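Local coordinates for hypothetical protein Atu0120 (Agrobacterium tumefaciens, PDB 2I6H) that is of unknown function but belongs to the bacterial DUF924 family and has an all-helical fold, at residues L88-N96 with T107-A115. Residues are numbered along the deposited sequence; the frame is centred on the assembly and turned at random. Where two conformers were deposited one is given.
Sequences LLLDQFPRN and TDPLARFFA
NH2 of Arg95 serves two acceptors: it donates to Asp108 OD1 at 2.9 Å across the contact and to the backbone oxygen of Asp91, one turn back in its own helix. Arg95 NH1 completes an end-on, two-pronged salt bridge with a 2.8 Å bond to Asp108 OD2. Both carboxylate oxygens are met on their syn sides, and the two flat groups lie 20° from coplanar; with the bond to Asp91 O, this grip should fix the guanidinium's rotation. Asp91 OD1 sits 4.3 Å from Asp108 OD1; a water donating to both, weakly to Asp108, and the nearby arginine probably ease this pairing of like charges, while His141 hydrogen-bonds Asp91 OD1. Segments 88-96 and 108-115, parts of helices 80-97 and 108-120, run roughly antiparallel (147°) inside this all-helical protein, their axes coming within 8.4 Å. Pro94 lacks an N-H, and where helix 80-97 kinks, Leu90 O instead takes the hydroxyl of Thr107 on an in-plane lone pair (OG1 to O, 2.8 Å). Leu90 CB rests on Ala111 CB at 3.8 Å. With CG anti to its carbonyl carbon (chi1 -63°), Leu90 sends CD2 against Thr107 and CD1 against both Leu110 CD2 and the Phe114 ring edge, 3.5 Å from Phe114 CD2.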
ATOM      1  N   LEU A  88       8.812  -9.683  13.364  1.00  9.15           N
ATOM      2  CA  LEU A  88       8.548  -8.348  13.916  1.00  9.34           C
ATOM      3  C   LEU A  88       9.770  -7.851  14.663  1.00 10.84           C
ATOM      4  O   LEU A  88      10.153  -6.668  14.555  1.00 10.32           O
ATOM      5  CB  LEU A  88       7.327  -8.395  14.818  1.00 10.59           C
ATOM      6  CG  LEU A  88       6.050  -8.748  14.061  1.00  9.42           C
ATOM      7  CD1 LEU A  88       4.906  -8.787  15.096  1.00 10.06           C
ATOM      8  CD2 LEU A  88       5.742  -7.775  12.916  1.00 10.72           C
ATOM      9  N   LEU A  89      10.438  -8.745  15.383  1.00  9.98           N
ATOM     10  CA  LEU A  89      11.674  -8.337  16.084  1.00  9.68           C
ATOM     11  C   LEU A  89      12.894  -8.092  15.175  1.00 10.36           C
ATOM     12  O   LEU A  89      13.735  -7.212  15.470  1.00 11.06           O
ATOM     13  CB  LEU A  89      12.052  -9.420  17.074  1.00 10.36           C
ATOM     14  CG  LEU A  89      11.088  -9.563  18.263  1.00  8.75           C
ATOM     15  CD1 LEU A  89      11.551 -10.749  19.083  1.00 12.19           C
ATOM     16  CD2 LEU A  89      11.096  -8.237  19.133  1.00  8.23           C
ATOM     17  N   LEU A  90      13.014  -8.879  14.095  1.00  9.54           N
ATOM     18  CA  LEU A  90      14.270  -8.893  13.319  1.00  9.73           C
ATOM     19  C   LEU A  90      14.214  -8.129  11.999  1.00  9.02           C
ATOM     20  O   LEU A  90      15.265  -7.726  11.471  1.00  9.17           O
ATOM     21  CB  LEU A  90      14.771 -10.317  13.085  1.00  9.42           C
ATOM     22  CG  LEU A  90      15.124 -11.068  14.381  1.00 10.95           C
ATOM     23  CD1 LEU A  90      15.374 -12.507  14.061  1.00 12.22           C
ATOM     24  CD2 LEU A  90      16.359 -10.409  15.089  1.00 10.59           C
ATOM     25  N   ASP A  91      12.997  -7.888  11.509  1.00  8.17           N
ATOM     26  CA  ASP A  91      12.768  -7.129  10.290  1.00  9.63           C
ATOM     27  C   ASP A  91      12.087  -5.778  10.552  1.00 10.44           C
ATOM     28  O   ASP A  91      12.479  -4.765   9.958  1.00 10.48           O
ATOM     29  CB  ASP A  91      11.927  -7.969   9.292  1.00 10.32           C
ATOM     30  CG  ASP A  91      11.681  -7.217   7.966  1.00 11.68           C
ATOM     31  OD1 ASP A  91      12.615  -7.145   7.117  1.00 11.60           O
ATOM     32  OD2 ASP A  91      10.559  -6.676   7.813  1.00 10.26           O
ATOM     33  N   GLN A  92      11.062  -5.767  11.404  1.00  9.89           N
ATOM     34  CA  GLN A  92      10.342  -4.511  11.666  1.00 10.54           C
ATOM     35  C   GLN A  92      10.983  -3.616  12.728  1.00  9.65           C
ATOM     36  O   GLN A  92      11.259  -2.421  12.473  1.00  9.83           O
ATOM     37  CB  GLN A  92       8.883  -4.797  12.025  1.00  9.47           C
ATOM     38  CG  GLN A  92       8.107  -5.387  10.865  1.00  9.52           C
ATOM     39  CD  GLN A  92       7.968  -4.391   9.753  1.00 11.39           C
ATOM     40  OE1 GLN A  92       7.250  -3.410   9.890  1.00 11.03           O
ATOM     41  NE2 GLN A  92       8.692  -4.624   8.629  1.00 11.81           N
ATOM     42  N   PHE A  93      11.230  -4.199  13.894  1.00  9.50           N
ATOM     43  CA  PHE A  93      11.842  -3.457  15.028  1.00 10.29           C
ATOM     44  C   PHE A  93      13.038  -2.550  14.625  1.00 10.34           C
ATOM     45  O   PHE A  93      13.056  -1.359  14.981  1.00 11.20           O
ATOM     46  CB  PHE A  93      12.226  -4.431  16.162  1.00 10.22           C
ATOM     47  CG  PHE A  93      12.742  -3.738  17.397  1.00 10.53           C
ATOM     48  CD1 PHE A  93      11.862  -3.480  18.491  1.00 12.58           C
ATOM     49  CD2 PHE A  93      14.085  -3.321  17.489  1.00  9.91           C
ATOM     50  CE1 PHE A  93      12.332  -2.824  19.657  1.00 10.93           C
ATOM     51  CE2 PHE A  93      14.563  -2.674  18.649  1.00 10.04           C
ATOM     52  CZ  PHE A  93      13.680  -2.415  19.748  1.00 10.84           C
ATOM     53  N   PRO A  94      14.028  -3.078  13.868  1.00 11.10           N
ATOM     54  CA  PRO A  94      15.189  -2.244  13.497  1.00 11.23           C
ATOM     55  C   PRO A  94      14.800  -1.036  12.653  1.00 10.33           C
ATOM     56  O   PRO A  94      15.394   0.039  12.800  1.00 10.53           O
ATOM     57  CB  PRO A  94      16.058  -3.194  12.636  1.00 11.30           C
ATOM     58  CG  PRO A  94      15.642  -4.562  13.014  1.00 12.27           C
ATOM     59  CD  PRO A  94      14.154  -4.444  13.323  1.00 10.83           C
ATOM     60  N   ARG A  95      13.778  -1.202  11.808  1.00  9.00           N
ATOM     61  CA  ARG A  95      13.307  -0.106  10.957  1.00 10.13           C
ATOM     62  C   ARG A  95      12.516   0.975  11.718  1.00 11.35           C
ATOM     63  O   ARG A  95      12.486   2.146  11.299  1.00 12.35           O
ATOM     64  CB  ARG A  95      12.513  -0.674   9.773  1.00  9.12           C
ATOM     65  CG  ARG A  95      13.401  -1.478   8.818  1.00  9.27           C
ATOM     66  CD  ARG A  95      12.635  -2.238   7.711  1.00 11.38           C
ATOM     67  NE  ARG A  95      13.652  -2.585   6.719  1.00 10.91           N
ATOM     68  CZ  ARG A  95      14.602  -3.527   6.883  1.00 12.67           C
ATOM     69  NH1 ARG A  95      15.536  -3.670   5.947  1.00 12.50           N
ATOM     70  NH2 ARG A  95      14.626  -4.343   7.956  1.00 12.52           N
ATOM     71  N   ASN A  96      11.885   0.584  12.815  1.00 10.51           N
ATOM     72  CA  ASN A  96      11.252   1.564  13.702  1.00 11.84           C
ATOM     73  C   ASN A  96      12.239   2.205  14.665  1.00 11.78           C
ATOM     74  O   ASN A  96      12.120   3.407  14.965  1.00 12.16           O
ATOM     75  CB  ASN A  96      10.151   0.917  14.548  1.00 11.06           C
ATOM     76  CG  ASN A  96       8.956   0.488  13.726  1.00 14.00           C
ATOM     77  OD1 ASN A  96       8.855  -0.695  13.320  1.00 12.91           O
ATOM     78  ND2 ASN A  96       8.062   1.463  13.418  1.00 14.34           N
ATOM     79  N   THR A 107      20.243  -7.167  11.350  1.00  9.96           N
ATOM     80  CA  THR A 107      19.622  -8.507  11.566  1.00 10.41           C
ATOM     81  C   THR A 107      18.818  -8.961  10.349  1.00  9.73           C
ATOM     82  O   THR A 107      18.005  -9.919  10.443  1.00  9.84           O
ATOM     83  CB  THR A 107      18.704  -8.530  12.844  1.00 10.76           C
ATOM     84  OG1 THR A 107      17.702  -7.477  12.817  1.00  9.11           O
ATOM     85  CG2 THR A 107      19.542  -8.375  14.102  1.00 11.75           C
ATOM     86  N   ASP A 108      18.996  -8.264   9.221  1.00  9.12           N
ATOM     87  CA  ASP A 108      18.223  -8.635   8.018  1.00  9.95           C
ATOM     88  C   ASP A 108      18.579 -10.056   7.526  1.00 10.32           C
ATOM     89  O   ASP A 108      17.663 -10.818   7.175  1.00  9.91           O
ATOM     90  CB  ASP A 108      18.362  -7.621   6.897  1.00 10.57           C
ATOM     91  CG  ASP A 108      17.535  -6.337   7.147  1.00 10.37           C
ATOM     92  OD1 ASP A 108      16.712  -6.289   8.092  1.00 12.21           O
ATOM     93  OD2 ASP A 108      17.679  -5.371   6.356  1.00 13.58           O
ATOM     94  N   PRO A 109      19.882 -10.397   7.446  1.00 10.47           N
ATOM     95  CA  PRO A 109      20.207 -11.778   7.021  1.00 10.38           C
ATOM     96  C   PRO A 109      19.558 -12.827   7.947  1.00 10.24           C
ATOM     97  O   PRO A 109      19.040 -13.864   7.467  1.00 10.06           O
ATOM     98  CB  PRO A 109      21.751 -11.835   7.122  1.00 11.51           C
ATOM     99  CG  PRO A 109      22.160 -10.415   6.861  1.00 12.19           C
ATOM    100  CD  PRO A 109      21.111  -9.568   7.608  1.00 11.11           C
ATOM    101  N   LEU A 110      19.543 -12.560   9.251  1.00  9.14           N
ATOM    102  CA  LEU A 110      18.883 -13.475  10.193  1.00  8.92           C
ATOM    103  C   LEU A 110      17.372 -13.541   9.960  1.00  8.85           C
ATOM    104  O   LEU A 110      16.777 -14.634   9.990  1.00  8.63           O
ATOM    105  CB  LEU A 110      19.162 -13.067  11.649  1.00  8.65           C
ATOM    106  CG  LEU A 110      18.687 -14.020  12.753  1.00  9.82           C
ATOM    107  CD1 LEU A 110      19.191 -15.490  12.507  1.00 12.37           C
ATOM    108  CD2 LEU A 110      19.073 -13.468  14.181  1.00  9.28           C
ATOM    109  N   ALA A 111      16.751 -12.386   9.758  1.00  8.95           N
ATOM    110  CA  ALA A 111      15.295 -12.336   9.473  1.00  9.39           C
ATOM    111  C   ALA A 111      14.950 -13.172   8.240  1.00  9.45           C
ATOM    112  O   ALA A 111      13.975 -13.940   8.269  1.00 11.67           O
ATOM    113  CB  ALA A 111      14.832 -10.920   9.306  1.00  8.86           C
ATOM    114  N   ARG A 112      15.769 -13.054   7.194  1.00 10.05           N
ATOM    115  CA  ARG A 112      15.545 -13.764   5.938  0.50 10.55           C
ATOM    116  C   ARG A 112      15.680 -15.262   6.137  1.00 10.45           C
ATOM    117  O   ARG A 112      14.895 -16.057   5.602  1.00  9.57           O
ATOM    118  CB  ARG A 112      16.599 -13.353   4.937  0.50 11.19           C
ATOM    119  CG  ARG A 112      16.325 -12.064   4.288  0.50 11.00           C
ATOM    120  CD  ARG A 112      16.928 -12.101   2.901  0.50 14.51           C
ATOM    121  NE  ARG A 112      18.377 -12.264   2.929  0.50 14.65           N
ATOM    122  CZ  ARG A 112      19.220 -11.363   3.422  0.50 15.29           C
ATOM    123  NH1 ARG A 112      18.758 -10.253   3.958  0.50  8.63           N
ATOM    124  NH2 ARG A 112      20.530 -11.582   3.398  0.50 16.49           N
ATOM    125  N   PHE A 113      16.702 -15.651   6.906  1.00 10.64           N
ATOM    126  CA  PHE A 113      16.976 -17.055   7.195  1.00 11.67           C
ATOM    127  C   PHE A 113      15.750 -17.634   7.941  1.00 11.87           C
ATOM    128  O   PHE A 113      15.216 -18.728   7.600  1.00 12.90           O
ATOM    129  CB  PHE A 113      18.235 -17.142   8.079  1.00 12.78           C
ATOM    130  CG  PHE A 113      18.492 -18.508   8.615  1.00 14.20           C
ATOM    131  CD1 PHE A 113      18.936 -19.528   7.768  1.00 19.50           C
ATOM    132  CD2 PHE A 113      18.222 -18.805   9.934  1.00 17.48           C
ATOM    133  CE1 PHE A 113      19.160 -20.840   8.279  1.00 21.36           C
ATOM    134  CE2 PHE A 113      18.439 -20.094  10.456  1.00 21.70           C
ATOM    135  CZ  PHE A 113      18.898 -21.119   9.615  1.00 19.74           C
ATOM    136  N   PHE A 114      15.275 -16.892   8.944  1.00 11.67           N
ATOM    137  CA  PHE A 114      14.087 -17.319   9.661  1.00 10.74           C
ATOM    138  C   PHE A 114      12.810 -17.282   8.823  1.00 11.23           C
ATOM    139  O   PHE A 114      11.969 -18.174   8.970  1.00  9.95           O
ATOM    140  CB  PHE A 114      13.875 -16.479  10.900  1.00 11.25           C
ATOM    141  CG  PHE A 114      14.796 -16.829  12.072  1.00 10.29           C
ATOM    142  CD1 PHE A 114      15.459 -18.050  12.196  1.00 15.63           C
ATOM    143  CD2 PHE A 114      14.957 -15.881  13.080  1.00 11.66           C
ATOM    144  CE1 PHE A 114      16.318 -18.305  13.359  1.00 15.16           C
ATOM    145  CE2 PHE A 114      15.766 -16.133  14.218  1.00 14.99           C
ATOM    146  CZ  PHE A 114      16.417 -17.364  14.358  1.00 12.41           C
ATOM    147  N   ALA A 115      12.654 -16.269   7.961  1.00 10.95           N
ATOM    148  CA  ALA A 115      11.458 -16.195   7.074  1.00 11.23           C
ATOM    149  C   ALA A 115      11.382 -17.456   6.191  1.00 11.39           C
ATOM    150  O   ALA A 115      10.333 -18.107   6.084  1.00 10.78           O
ATOM    151  CB  ALA A 115      11.472 -14.936   6.191  1.00 11.56           C
TER
HETATM  152  O   HOH W   1      14.963  -8.320   7.085  1.00 15.66           O